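Local structure of choline dehydrogenase and related flavoproteins (Aspergillus oryzae, 3Q9T) at residues P103-T108 with G388-E393; N303-P308 with P547-C552; D382-L387 with R425-P430. The protein oxidises formate as a flavoenzyme of the glucose-methanol-choline oxidoreductase family, with 8-formyl-FAD as its cofactor. All coordinates share one frame; numbering follows the deposited sequence.

Contact 1: residues P103-T108 with G388-E393; sequences PGHKAT and GQPHFE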
ATOM      1  N   PRO A 103     -24.350 -17.557 -12.422  1.00 21.92           N
ATOM      2  CA  PRO A 103     -24.017 -17.071 -13.764  1.00 21.12           C
ATOM      3  C   PRO A 103     -23.996 -15.555 -13.915  1.00 25.11           C
ATOM      4  O   PRO A 103     -23.052 -15.034 -14.514  1.00 19.41           O
ATOM      5  CB  PRO A 103     -25.146 -17.645 -14.629  1.00 20.77           C
ATOM      6  CG  PRO A 103     -26.314 -17.712 -13.692  1.00 20.70           C
ATOM      7  CD  PRO A 103     -25.707 -18.132 -12.363  1.00 18.39           C
ATOM      8  N   GLY A 104     -25.024 -14.868 -13.414  1.00 20.45           N
ATOM      9  CA  GLY A 104     -25.165 -13.449 -13.654  1.00 20.80           C
ATOM     10  C   GLY A 104     -26.456 -13.061 -14.365  1.00 27.09           C
ATOM     11  O   GLY A 104     -27.300 -13.900 -14.665  1.00 25.80           O
ATOM     12  N   HIS A 105     -26.593 -11.775 -14.661  1.00 17.12           N
ATOM     13  CA  HIS A 105     -27.863 -11.224 -15.091  1.00 26.56           C
ATOM     14  C   HIS A 105     -27.947 -11.220 -16.612  1.00 24.12           C
ATOM     15  O   HIS A 105     -26.990 -10.882 -17.288  1.00 20.01           O
ATOM     16  CB  HIS A 105     -28.029  -9.816 -14.521  1.00 22.65           C
ATOM     17  CG  HIS A 105     -29.420  -9.276 -14.619  1.00 23.86           C
ATOM     18  ND1 HIS A 105     -29.913  -8.694 -15.766  1.00 19.20           N
ATOM     19  CD2 HIS A 105     -30.417  -9.207 -13.702  1.00 23.03           C
ATOM     20  CE1 HIS A 105     -31.155  -8.292 -15.554  1.00 21.27           C
ATOM     21  NE2 HIS A 105     -31.485  -8.592 -14.310  1.00 20.53           N
ATOM     22  N   LYS A 106     -29.094 -11.635 -17.134  1.00 21.10           N
ATOM     23  CA  LYS A 106     -29.328 -11.703 -18.572  1.00 19.74           C
ATOM     24  C   LYS A 106     -29.026 -10.389 -19.310  1.00 19.63           C
ATOM     25  O   LYS A 106     -28.429 -10.392 -20.377  1.00 21.24           O
ATOM     26  CB  LYS A 106     -30.781 -12.139 -18.835  1.00 18.98           C
ATOM     27  CG  LYS A 106     -31.283 -11.926 -20.276  1.00 24.47           C
ATOM     28  CD  LYS A 106     -32.684 -12.548 -20.449  1.00 25.31           C
ATOM     29  CE  LYS A 106     -33.480 -11.880 -21.562  1.00 37.65           C
ATOM     30  NZ  LYS A 106     -32.767 -11.843 -22.868  1.00 29.64           N
ATOM     31  N   ALA A 107     -29.433  -9.267 -18.741  1.00 18.83           N
ATOM     32  CA  ALA A 107     -29.234  -7.992 -19.408  1.00 24.52           C
ATOM     33  C   ALA A 107     -27.750  -7.721 -19.627  1.00 25.19           C
ATOM     34  O   ALA A 107     -27.358  -7.069 -20.596  1.00 23.30           O
ATOM     35  CB  ALA A 107     -29.857  -6.879 -18.601  1.00 24.44           C
ATOM     36  N   THR A 108     -26.926  -8.224 -18.721  1.00 22.10           N
ATOM     37  CA  THR A 108     -25.500  -7.957 -18.788  1.00 21.57           C
ATOM     38  C   THR A 108     -24.854  -8.776 -19.897  1.00 22.55           C
ATOM     39  O   THR A 108     -24.059  -8.262 -20.693  1.00 26.17           O
ATOM     40  CB  THR A 108     -24.825  -8.217 -17.439  1.00 22.72           C
ATOM     41  OG1 THR A 108     -25.277  -7.232 -16.498  1.00 21.32           O
ATOM     42  CG2 THR A 108     -23.312  -8.129 -17.573  1.00 18.42           C
ATOM     43  N   GLY A 388     -31.686  -3.027 -14.744  1.00 21.56           N
ATOM     44  CA  GLY A 388     -32.363  -3.785 -13.711  1.00 18.34           C
ATOM     45  C   GLY A 388     -31.499  -4.775 -12.955  1.00 20.98           C
ATOM     46  O   GLY A 388     -31.997  -5.483 -12.073  1.00 20.84           O
ATOM     47  N   GLN A 389     -30.213  -4.836 -13.292  1.00 18.44           N
ATOM     48  CA  GLN A 389     -29.244  -5.715 -12.629  0.71 21.65           C
ATOM     49  C   GLN A 389     -29.104  -5.393 -11.139  1.00 22.57           C
ATOM     50  O   GLN A 389     -29.430  -4.279 -10.707  1.00 17.01           O
ATOM     51  CB  GLN A 389     -27.859  -5.568 -13.276  0.71 21.11           C
ATOM     52  CG  GLN A 389     -27.782  -5.890 -14.753  0.71 17.92           C
ATOM     53  CD  GLN A 389     -27.669  -4.641 -15.617  0.71 24.05           C
ATOM     54  OE1 GLN A 389     -26.871  -4.594 -16.558  0.71 23.24           O
ATOM     55  NE2 GLN A 389     -28.473  -3.622 -15.305  0.71 20.41           N
ATOM     56  N   PRO A 390     -28.576  -6.340 -10.348  1.00 16.35           N
ATOM     57  CA  PRO A 390     -28.309  -6.034  -8.941  1.00 17.24           C
ATOM     58  C   PRO A 390     -27.285  -4.912  -8.845  1.00 22.01           C
ATOM     59  O   PRO A 390     -26.612  -4.607  -9.832  1.00 19.81           O
ATOM     60  CB  PRO A 390     -27.658  -7.319  -8.417  1.00 16.76           C
ATOM     61  CG  PRO A 390     -28.058  -8.387  -9.381  1.00 16.69           C
ATOM     62  CD  PRO A 390     -28.198  -7.716 -10.706  1.00 16.56           C
ATOM     63  N   HIS A 391     -27.175  -4.303  -7.672  1.00 18.35           N
ATOM     64  CA  HIS A 391     -26.040  -3.438  -7.368  1.00 19.01           C
ATOM     65  C   HIS A 391     -24.952  -4.195  -6.606  1.00 20.47           C
ATOM     66  O   HIS A 391     -23.760  -3.908  -6.759  1.00 21.58           O
ATOM     67  CB  HIS A 391     -26.496  -2.226  -6.562  1.00 14.23           C
ATOM     68  CG  HIS A 391     -27.301  -1.255  -7.355  1.00 16.07           C
ATOM     69  ND1 HIS A 391     -28.437  -0.651  -6.863  1.00 18.79           N
ATOM     70  CD2 HIS A 391     -27.136  -0.780  -8.613  1.00 17.51           C
ATOM     71  CE1 HIS A 391     -28.931   0.167  -7.776  1.00 22.21           C
ATOM     72  NE2 HIS A 391     -28.165   0.100  -8.852  1.00 21.02           N
ATOM     73  N   PHE A 392     -25.358  -5.164  -5.787  1.00 14.63           N
ATOM     74  CA  PHE A 392     -24.400  -5.895  -4.960  1.00 17.44           C
ATOM     75  C   PHE A 392     -24.622  -7.387  -4.960  1.00 20.61           C
ATOM     76  O   PHE A 392     -25.723  -7.860  -5.218  1.00 17.84           O
ATOM     77  CB  PHE A 392     -24.430  -5.401  -3.514  1.00 19.25           C
ATOM     78  CG  PHE A 392     -23.904  -4.011  -3.351  1.00 24.44           C
ATOM     79  CD1 PHE A 392     -22.580  -3.802  -2.980  1.00 20.79           C
ATOM     80  CD2 PHE A 392     -24.724  -2.907  -3.602  1.00 16.84           C
ATOM     81  CE1 PHE A 392     -22.084  -2.504  -2.849  1.00 23.00           C
ATOM     82  CE2 PHE A 392     -24.241  -1.613  -3.472  1.00 21.22           C
ATOM     83  CZ  PHE A 392     -22.916  -1.405  -3.101  1.00 18.83           C
ATOM     84  N   GLU A 393     -23.539  -8.116  -4.700  1.00 21.15           N
ATOM     85  CA  GLU A 393     -23.643  -9.463  -4.157  1.00 21.00           C
ATOM     86  C   GLU A 393     -23.218  -9.341  -2.710  1.00 21.46           C
ATOM     87  O   GLU A 393     -22.113  -8.865  -2.414  1.00 19.85           O
ATOM     88  CB  GLU A 393     -22.753 -10.476  -4.888  1.00 16.56           C
ATOM     89  CG  GLU A 393     -22.550 -11.763  -4.083  1.00 17.63           C
ATOM     90  CD  GLU A 393     -21.905 -12.905  -4.880  1.00 20.68           C
ATOM     91  OE1 GLU A 393     -21.557 -13.939  -4.260  1.00 19.15           O
ATOM     92  OE2 GLU A 393     -21.758 -12.790  -6.118  1.00 17.25           O
TER

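Contact 2: residues N303-P308 with P547-C552; sequences NLMDHP and PIIPDC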
ATOM      1  N   ASN A 303      -8.150  -2.923 -20.160  1.00 16.03           N
ATOM      2  CA  ASN A 303      -9.516  -3.319 -19.812  1.00 16.26           C
ATOM      3  C   ASN A 303      -9.610  -4.330 -18.677  1.00 19.39           C
ATOM      4  O   ASN A 303     -10.590  -5.059 -18.574  1.00 16.83           O
ATOM      5  CB  ASN A 303     -10.241  -3.885 -21.031  1.00 13.32           C
ATOM      6  CG  ASN A 303     -10.085  -3.006 -22.252  1.00 18.60           C
ATOM      7  OD1 ASN A 303     -10.390  -1.815 -22.211  1.00 18.92           O
ATOM      8  ND2 ASN A 303      -9.581  -3.581 -23.337  1.00 14.38           N
ATOM      9  N   LEU A 304      -8.594  -4.382 -17.826  1.00 19.07           N
ATOM     10  CA  LEU A 304      -8.682  -5.210 -16.632  1.00 15.48           C
ATOM     11  C   LEU A 304      -9.831  -4.688 -15.758  1.00 17.72           C
ATOM     12  O   LEU A 304      -9.798  -3.540 -15.306  1.00 17.49           O
ATOM     13  CB  LEU A 304      -7.367  -5.155 -15.871  1.00 14.00           C
ATOM     14  CG  LEU A 304      -7.415  -5.694 -14.455  1.00 14.92           C
ATOM     15  CD1 LEU A 304      -7.686  -7.180 -14.524  1.00 12.52           C
ATOM     16  CD2 LEU A 304      -6.121  -5.382 -13.722  1.00 11.74           C
ATOM     17  N   MET A 305     -10.853  -5.517 -15.539  1.00 16.53           N
ATOM     18  CA  MET A 305     -11.985  -5.122 -14.690  1.00 20.31           C
ATOM     19  C   MET A 305     -12.263  -6.177 -13.624  1.00 21.35           C
ATOM     20  O   MET A 305     -12.290  -7.382 -13.915  1.00 15.88           O
ATOM     21  CB  MET A 305     -13.251  -4.878 -15.517  1.00 20.14           C
ATOM     22  CG  MET A 305     -14.298  -4.056 -14.785  1.00 27.26           C
ATOM     23  SD  MET A 305     -13.909  -2.281 -14.773  1.00 24.13           S
ATOM     24  CE  MET A 305     -15.198  -1.721 -13.666  1.00 21.10           C
ATOM     25  N   ASP A 306     -12.456  -5.717 -12.392  1.00 16.47           N
ATOM     26  CA  ASP A 306     -12.665  -6.611 -11.259  1.00 16.80           C
ATOM     27  C   ASP A 306     -13.771  -5.999 -10.394  1.00 18.17           C
ATOM     28  O   ASP A 306     -14.182  -4.858 -10.628  1.00 18.43           O
ATOM     29  CB  ASP A 306     -11.352  -6.749 -10.484  1.00 18.59           C
ATOM     30  CG  ASP A 306     -11.373  -7.873  -9.428  1.00 16.72           C
ATOM     31  OD1 ASP A 306     -12.368  -8.600  -9.310  1.00 15.26           O
ATOM     32  OD2 ASP A 306     -10.362  -8.031  -8.715  1.00 16.46           O
ATOM     33  N   HIS A 307     -14.256  -6.750  -9.408  1.00 16.78           N
ATOM     34  CA  HIS A 307     -15.232  -6.221  -8.454  1.00 21.35           C
ATOM     35  C   HIS A 307     -14.521  -5.764  -7.183  1.00 20.30           C
ATOM     36  O   HIS A 307     -13.807  -6.557  -6.574  1.00 23.60           O
ATOM     37  CB  HIS A 307     -16.204  -7.314  -8.027  1.00 17.16           C
ATOM     38  CG  HIS A 307     -17.160  -7.755  -9.093  1.00 18.40           C
ATOM     39  ND1 HIS A 307     -17.504  -9.076  -9.268  1.00 10.89           N
ATOM     40  CD2 HIS A 307     -17.867  -7.055 -10.012  1.00 18.20           C
ATOM     41  CE1 HIS A 307     -18.374  -9.175 -10.256  1.00 17.34           C
ATOM     42  NE2 HIS A 307     -18.617  -7.963 -10.720  1.00 19.22           N
ATOM     43  N   PRO A 308     -14.748  -4.512  -6.744  1.00 21.24           N
ATOM     44  CA  PRO A 308     -14.164  -4.144  -5.448  1.00 18.72           C
ATOM     45  C   PRO A 308     -15.073  -4.688  -4.354  1.00 20.80           C
ATOM     46  O   PRO A 308     -16.273  -4.811  -4.586  1.00 17.08           O
ATOM     47  CB  PRO A 308     -14.216  -2.616  -5.468  1.00 15.81           C
ATOM     48  CG  PRO A 308     -15.446  -2.314  -6.284  1.00 17.27           C
ATOM     49  CD  PRO A 308     -15.644  -3.459  -7.261  1.00 14.17           C
ATOM     50  N   PRO A 547     -15.752  -9.588 -21.751  1.00 20.16           N
ATOM     51  CA  PRO A 547     -15.829  -8.180 -22.173  1.00 18.27           C
ATOM     52  C   PRO A 547     -16.639  -7.251 -21.237  1.00 20.64           C
ATOM     53  O   PRO A 547     -16.455  -6.041 -21.286  1.00 19.96           O
ATOM     54  CB  PRO A 547     -16.507  -8.273 -23.541  1.00 13.60           C
ATOM     55  CG  PRO A 547     -17.405  -9.467 -23.405  1.00 13.49           C
ATOM     56  CD  PRO A 547     -16.718 -10.441 -22.472  1.00 15.73           C
ATOM     57  N   ILE A 548     -17.531  -7.810 -20.432  1.00 20.49           N
ATOM     58  CA  ILE A 548     -18.291  -7.054 -19.433  1.00 19.91           C
ATOM     59  C   ILE A 548     -18.458  -7.964 -18.220  1.00 18.61           C
ATOM     60  O   ILE A 548     -19.046  -9.040 -18.328  1.00 18.10           O
ATOM     61  CB  ILE A 548     -19.692  -6.691 -19.930  1.00 19.58           C
ATOM     62  CG1 ILE A 548     -19.623  -5.893 -21.227  1.00 18.83           C
ATOM     63  CG2 ILE A 548     -20.440  -5.879 -18.868  1.00 20.29           C
ATOM     64  CD1 ILE A 548     -20.985  -5.502 -21.753  1.00 16.14           C
ATOM     65  N   ILE A 549     -17.925  -7.560 -17.074  1.00 14.02           N
ATOM     66  CA  ILE A 549     -17.862  -8.476 -15.923  1.00 18.53           C
ATOM     67  C   ILE A 549     -19.265  -8.848 -15.415  1.00 19.25           C
ATOM     68  O   ILE A 549     -20.117  -7.988 -15.252  1.00 19.69           O
ATOM     69  CB  ILE A 549     -17.012  -7.875 -14.772  1.00 16.58           C
ATOM     70  CG1 ILE A 549     -16.697  -8.944 -13.715  1.00 15.59           C
ATOM     71  CG2 ILE A 549     -17.723  -6.654 -14.171  1.00 15.73           C
ATOM     72  CD1 ILE A 549     -15.852  -8.410 -12.512  1.00 14.82           C
ATOM     73  N   PRO A 550     -19.518 -10.147 -15.208  1.00 28.08           N
ATOM     74  CA  PRO A 550     -20.836 -10.590 -14.724  1.00 18.56           C
ATOM     75  C   PRO A 550     -21.204  -9.980 -13.364  1.00 23.43           C
ATOM     76  O   PRO A 550     -20.328  -9.445 -12.675  1.00 20.58           O
ATOM     77  CB  PRO A 550     -20.676 -12.116 -14.611  1.00 15.29           C
ATOM     78  CG  PRO A 550     -19.600 -12.455 -15.621  1.00 16.18           C
ATOM     79  CD  PRO A 550     -18.665 -11.270 -15.647  1.00 16.27           C
ATOM     80  N   ASP A 551     -22.474 -10.087 -12.975  1.00 14.43           N
ATOM     81  CA  ASP A 551     -22.994  -9.360 -11.805  1.00 17.99           C
ATOM     82  C   ASP A 551     -22.835 -10.157 -10.497  1.00 20.42           C
ATOM     83  O   ASP A 551     -23.694 -10.115  -9.617  1.00 18.00           O
ATOM     84  CB  ASP A 551     -24.468  -9.005 -12.035  1.00 19.36           C
ATOM     85  CG  ASP A 551     -24.755  -8.633 -13.488  1.00 23.08           C
ATOM     86  OD1 ASP A 551     -24.855  -7.427 -13.806  1.00 21.51           O
ATOM     87  OD2 ASP A 551     -24.849  -9.549 -14.328  1.00 22.33           O
ATOM     88  N   CYS A 552     -21.728 -10.878 -10.365  1.00 16.97           N
ATOM     89  CA  CYS A 552     -21.626 -11.865  -9.315  1.00 15.29           C
ATOM     90  C   CYS A 552     -20.300 -12.566  -9.461  1.00 19.90           C
ATOM     91  O   CYS A 552     -19.571 -12.300 -10.417  1.00 19.42           O
ATOM     92  CB  CYS A 552     -22.733 -12.887  -9.502  1.00 26.44           C
ATOM     93  SG  CYS A 552     -22.720 -13.585 -11.167  1.00 19.70           S
TER

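Contact 3: residues D382-L387 with R425-P430; sequences DPFSPL and RPISDP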
ATOM      1  N   ASP A 382     -30.023   4.959 -14.138  1.00 23.92           N
ATOM      2  CA  ASP A 382     -29.061   4.561 -13.119  1.00 18.38           C
ATOM      3  C   ASP A 382     -27.712   4.253 -13.748  1.00 22.22           C
ATOM      4  O   ASP A 382     -27.618   3.385 -14.614  1.00 21.91           O
ATOM      5  CB  ASP A 382     -29.576   3.312 -12.390  1.00 16.06           C
ATOM      6  CG  ASP A 382     -28.554   2.723 -11.448  1.00 23.94           C
ATOM      7  OD1 ASP A 382     -28.482   1.477 -11.361  1.00 21.20           O
ATOM      8  OD2 ASP A 382     -27.822   3.503 -10.789  1.00 22.55           O
ATOM      9  N   PRO A 383     -26.656   4.962 -13.312  1.00 20.25           N
ATOM     10  CA  PRO A 383     -25.308   4.724 -13.852  1.00 16.35           C
ATOM     11  C   PRO A 383     -24.819   3.297 -13.673  1.00 18.19           C
ATOM     12  O   PRO A 383     -24.188   2.774 -14.580  1.00 16.93           O
ATOM     13  CB  PRO A 383     -24.421   5.692 -13.046  1.00 17.42           C
ATOM     14  CG  PRO A 383     -25.355   6.796 -12.615  1.00 14.86           C
ATOM     15  CD  PRO A 383     -26.704   6.134 -12.413  1.00 18.02           C
ATOM     16  N   PHE A 384     -25.092   2.681 -12.526  1.00 18.52           N
ATOM     17  CA  PHE A 384     -24.539   1.357 -12.233  1.00 17.72           C
ATOM     18  C   PHE A 384     -25.212   0.216 -12.994  1.00 19.83           C
ATOM     19  O   PHE A 384     -24.550  -0.557 -13.713  1.00 20.09           O
ATOM     20  CB  PHE A 384     -24.586   1.069 -10.722  1.00 15.63           C
ATOM     21  CG  PHE A 384     -23.983   2.157  -9.882  1.00 16.22           C
ATOM     22  CD1 PHE A 384     -22.605   2.264  -9.742  1.00 17.39           C
ATOM     23  CD2 PHE A 384     -24.792   3.072  -9.232  1.00 16.06           C
ATOM     24  CE1 PHE A 384     -22.048   3.272  -8.978  1.00 22.18           C
ATOM     25  CE2 PHE A 384     -24.242   4.079  -8.468  1.00 19.10           C
ATOM     26  CZ  PHE A 384     -22.867   4.180  -8.337  1.00 22.76           C
ATOM     27  N   SER A 385     -26.521   0.107 -12.825  1.00 14.23           N
ATOM     28  CA  SER A 385     -27.277  -1.021 -13.370  1.00 17.14           C
ATOM     29  C   SER A 385     -28.530  -0.519 -14.087  1.00 20.09           C
ATOM     30  O   SER A 385     -29.643  -0.726 -13.606  1.00 15.88           O
ATOM     31  CB  SER A 385     -27.693  -1.958 -12.237  1.00 18.36           C
ATOM     32  OG  SER A 385     -26.575  -2.536 -11.595  1.00 19.05           O
ATOM     33  N   PRO A 386     -28.353   0.143 -15.244  1.00 19.98           N
ATOM     34  CA  PRO A 386     -29.489   0.798 -15.905  1.00 20.82           C
ATOM     35  C   PRO A 386     -30.486  -0.197 -16.500  1.00 23.83           C
ATOM     36  O   PRO A 386     -31.483   0.217 -17.082  1.00 31.25           O
ATOM     37  CB  PRO A 386     -28.825   1.586 -17.034  1.00 23.28           C
ATOM     38  CG  PRO A 386     -27.576   0.803 -17.355  1.00 23.01           C
ATOM     39  CD  PRO A 386     -27.107   0.245 -16.032  1.00 21.82           C
ATOM     40  N   LEU A 387     -30.217  -1.486 -16.355  1.00 24.01           N
ATOM     41  CA  LEU A 387     -31.013  -2.518 -17.018  1.00 23.83           C
ATOM     42  C   LEU A 387     -31.581  -3.484 -15.985  1.00 22.20           C
ATOM     43  O   LEU A 387     -31.886  -4.634 -16.298  1.00 27.46           O
ATOM     44  CB  LEU A 387     -30.146  -3.285 -18.021  1.00 21.11           C
ATOM     45  CG  LEU A 387     -30.192  -2.995 -19.521  1.00 34.78           C
ATOM     46  CD1 LEU A 387     -30.575  -1.562 -19.843  1.00 28.43           C
ATOM     47  CD2 LEU A 387     -28.857  -3.354 -20.159  1.00 28.44           C
ATOM     48  N   ARG A 425     -21.639  -4.120  -9.993  1.00 18.49           N
ATOM     49  CA  ARG A 425     -21.776  -3.270 -11.176  1.00 20.80           C
ATOM     50  C   ARG A 425     -21.074  -1.923 -10.977  1.00 19.16           C
ATOM     51  O   ARG A 425     -21.736  -0.888 -10.915  1.00 21.12           O
ATOM     52  CB  ARG A 425     -23.257  -3.029 -11.462  1.00 15.55           C
ATOM     53  CG  ARG A 425     -23.980  -4.279 -11.974  1.00 19.50           C
ATOM     54  CD  ARG A 425     -24.061  -4.284 -13.481  1.00 14.95           C
ATOM     55  NE  ARG A 425     -22.744  -4.171 -14.101  1.00 21.30           N
ATOM     56  CZ  ARG A 425     -21.968  -5.200 -14.436  1.00 21.29           C
ATOM     57  NH1 ARG A 425     -22.340  -6.458 -14.210  1.00 16.58           N
ATOM     58  NH2 ARG A 425     -20.798  -4.971 -14.990  1.00 16.38           N
ATOM     59  N   PRO A 426     -19.731  -1.930 -10.874  1.00 20.53           N
ATOM     60  CA  PRO A 426     -19.020  -0.667 -10.661  1.00 22.06           C
ATOM     61  C   PRO A 426     -18.983   0.103 -11.972  1.00 19.04           C
ATOM     62  O   PRO A 426     -19.241  -0.487 -13.004  1.00 18.51           O
ATOM     63  CB  PRO A 426     -17.612  -1.130 -10.276  1.00 17.73           C
ATOM     64  CG  PRO A 426     -17.453  -2.421 -11.020  1.00 21.91           C
ATOM     65  CD  PRO A 426     -18.800  -3.070 -11.007  1.00 15.81           C
ATOM     66  N   ILE A 427     -18.687   1.391 -11.937  1.00 21.45           N
ATOM     67  CA  ILE A 427     -18.551   2.135 -13.181  1.00 23.48           C
ATOM     68  C   ILE A 427     -17.181   2.782 -13.328  1.00 21.47           C
ATOM     69  O   ILE A 427     -16.951   3.517 -14.287  1.00 23.80           O
ATOM     70  CB  ILE A 427     -19.596   3.238 -13.282  1.00 23.81           C
ATOM     71  CG1 ILE A 427     -19.474   4.161 -12.063  1.00 19.70           C
ATOM     72  CG2 ILE A 427     -20.986   2.619 -13.448  1.00 15.81           C
ATOM     73  CD1 ILE A 427     -20.168   5.505 -12.221  1.00 25.28           C
ATOM     74  N   SER A 428     -16.282   2.534 -12.379  1.00 16.78           N
ATOM     75  CA  SER A 428     -14.903   2.992 -12.537  1.00 19.92           C
ATOM     76  C   SER A 428     -14.292   2.418 -13.816  1.00 20.50           C
ATOM     77  O   SER A 428     -14.593   1.283 -14.196  1.00 20.86           O
ATOM     78  CB  SER A 428     -14.051   2.594 -11.329  1.00 15.11           C
ATOM     79  OG  SER A 428     -14.403   3.363 -10.199  1.00 17.58           O
ATOM     80  N   ASP A 429     -13.461   3.211 -14.493  1.00 16.54           N
ATOM     81  CA  ASP A 429     -12.700   2.724 -15.639  1.00 18.76           C
ATOM     82  C   ASP A 429     -11.881   1.503 -15.228  1.00 19.88           C
ATOM     83  O   ASP A 429     -11.568   1.341 -14.057  1.00 13.74           O
ATOM     84  CB  ASP A 429     -11.751   3.808 -16.160  1.00 21.12           C
ATOM     85  CG  ASP A 429     -12.472   4.888 -16.964  1.00 23.88           C
ATOM     86  OD1 ASP A 429     -13.611   4.650 -17.410  1.00 23.27           O
ATOM     87  OD2 ASP A 429     -11.898   5.978 -17.142  1.00 33.50           O
ATOM     88  N   PRO A 430     -11.531   0.653 -16.199  1.00 19.09           N
ATOM     89  CA  PRO A 430     -10.700  -0.532 -15.975  1.00 17.59           C
ATOM     90  C   PRO A 430      -9.270  -0.170 -15.607  1.00 20.04           C
ATOM     91  O   PRO A 430      -8.815   0.932 -15.897  1.00 19.99           O
ATOM     92  CB  PRO A 430     -10.705  -1.230 -17.337  1.00 20.00           C
ATOM     93  CG  PRO A 430     -11.069  -0.175 -18.317  1.00 21.37           C
ATOM     94  CD  PRO A 430     -11.985   0.761 -17.596  1.00 20.78           C
TER
HETATM   95  O   HOH W   1     -21.816  -1.262 -14.397  1.00 18.63           O

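Contact 1: residues P103-T108 with G388-E393
His-105 ND1 is gripped by one bond, in which Ala-107 N lies 3.1 Å from ND1 with an N-H...N angle of 149°. This places His-105 as the N-cap of the short helix 106-110, its imidazole accepting from a backbone amide of the first turn; ND1 is the acceptor, so it probably carries no proton. The bond is not quite flat, because Ala-107 N sits 24° out of the ring plane. A second bond closes the turn: Thr-108 N reaches His-105 O at 3.0 Å. The CB of His-105 points toward the 388-393 loop that leads into strand 392-397, and with CG anti to the backbone N (chi1 -166°) the ring lies with one face against Gln-389. The glutamine CA is 4.0 Å from the ring centroid in a CH-pi contact, and its CG is 3.7 Å from His-105 ND1. Thr-108 OG1, beside its own backbone N, faces the same glutamine, but its firm partner is Asp-551, whose carboxylate also takes the amide N of His-105. Pro-390 CD approaches the ring obliquely, 4.0 Å from His-105 CD2.

Contact 2: residues N303-P308 with P547-C552
The tight part of this contact is a methyl group seated on an imidazole. Ile-549 CD1 stands over the centre of the His-307 ring, 3.4 Å from its centroid and only 11° off the normal, a close CH-pi contact. Two torsions put the methyl there: Ile-549 CG1 is anti to the backbone N, and CD1 continues in an extended line from it, while His-307 CG lies beside its own backbone N. At the ring's edge, near its plane, two carbonyls are met: His-307 NE2 donates to Pro-550 O at 3.0 Å, a weak bond because the N-H...O angle is 121°, and His-307 CE1 is 3.4 Å from Cys-552 O. The other nitrogen, ND1, is bonded to His-510 ND1, so that both ring nitrogens are engaged. The segment 547-552 belongs to the loop joining strand 538-540, an outermost strand of the parallel five-stranded Rossmann-type sheet, to the C-terminal helix 555-572; this loop runs close to the bound cofactor. Packing slackens toward the start of both segments. Met-305 is partly exposed, and its CG comes no nearer than 4.3 Å to Ile-549 CG2. Pro-547 and Ile-548, also partly exposed, turn their CB atoms away from 303-308. The CB of Asp-306 likewise points away from 547-552; its OD1 accepts from His-307 N at 2.6 Å, met from above the carboxylate plane, while Asp-306 OD2 binds Thr-507.

Contact 3: residues D382-L387 with R425-P430
Phe-384 presents its ring edge, not a face, to the backbone of the second loop: Arg-425 O lies near the ring plane, 3.5 Å from Phe-384 CD1. Ile-427 crosses the same ring obliquely, its CG2 4.1 Å from Phe-384 CD1. That branch sits beside the isoleucine's backbone N, with CG1 in the crowded position between N and the carbonyl carbon, and it also rests 3.4 Å from Pro-383 O. Leu-455 and Ala-459 of helix 454-473 pack against the phenylalanine as well, so the aromatic ring joins this loop pair to that helix. Arg-425 instead runs alongside Ser-385: bends at chi2 (-96°) and chi3 (56°) fold its aliphatic part past the hydroxyl, with Ser-385 OG 3.1 Å from Arg-425 CG. The serine hydroxyl has its polar partner in Pro-390 O, and the guanidinium has its strongest in Asp-551. The bends also bring Arg-425 NE to a water at the guanidinium edge, in its plane. This water accepts from Arg-425 NE at 3.1 Å and donates to Phe-384 O at 2.9 Å and to Pro-426 O at 3.0 Å; three bonds thus fix it between the two loops and satisfy carbonyls from both. The 382-387 turn is itself pinned by Asp-382, whose OD1 accepts from Ser-385 N at 2.8 Å and 153°, from above the carboxylate plane, with a weak second bond from Phe-384 N to OD2. The bond from Ser-385 N makes 382-385 an Asx motif, which shapes the loop before strand 392-397 where it meets the loop after strand 415-423.

Overall arrangement
The three contacts form a compact cluster, their centres 10 to 11 Å apart, and Asp-551 of contact 2 ties it together. Its OD1 stands 2.7 Å from Arg-425 NH1 of contact 3, in a salt bridge, and equally 2.7 Å from Thr-108 OG1 of contact 1. Arg-425 NH1 probably bonds Ile-549 O too, at 2.9 Å. Contacts 1 and 3 meet directly where His-391 NE2 lies 2.9 Å from Asp-382 OD1, a probable hydrogen bond. The side chain of Cys-552 is about 7 Å from the 8-formyl-FAD, that of Arg-425 about 14 Å. Contact 2 thus comes nearer the flavin cofactor than Arg-425 of contact 3 does.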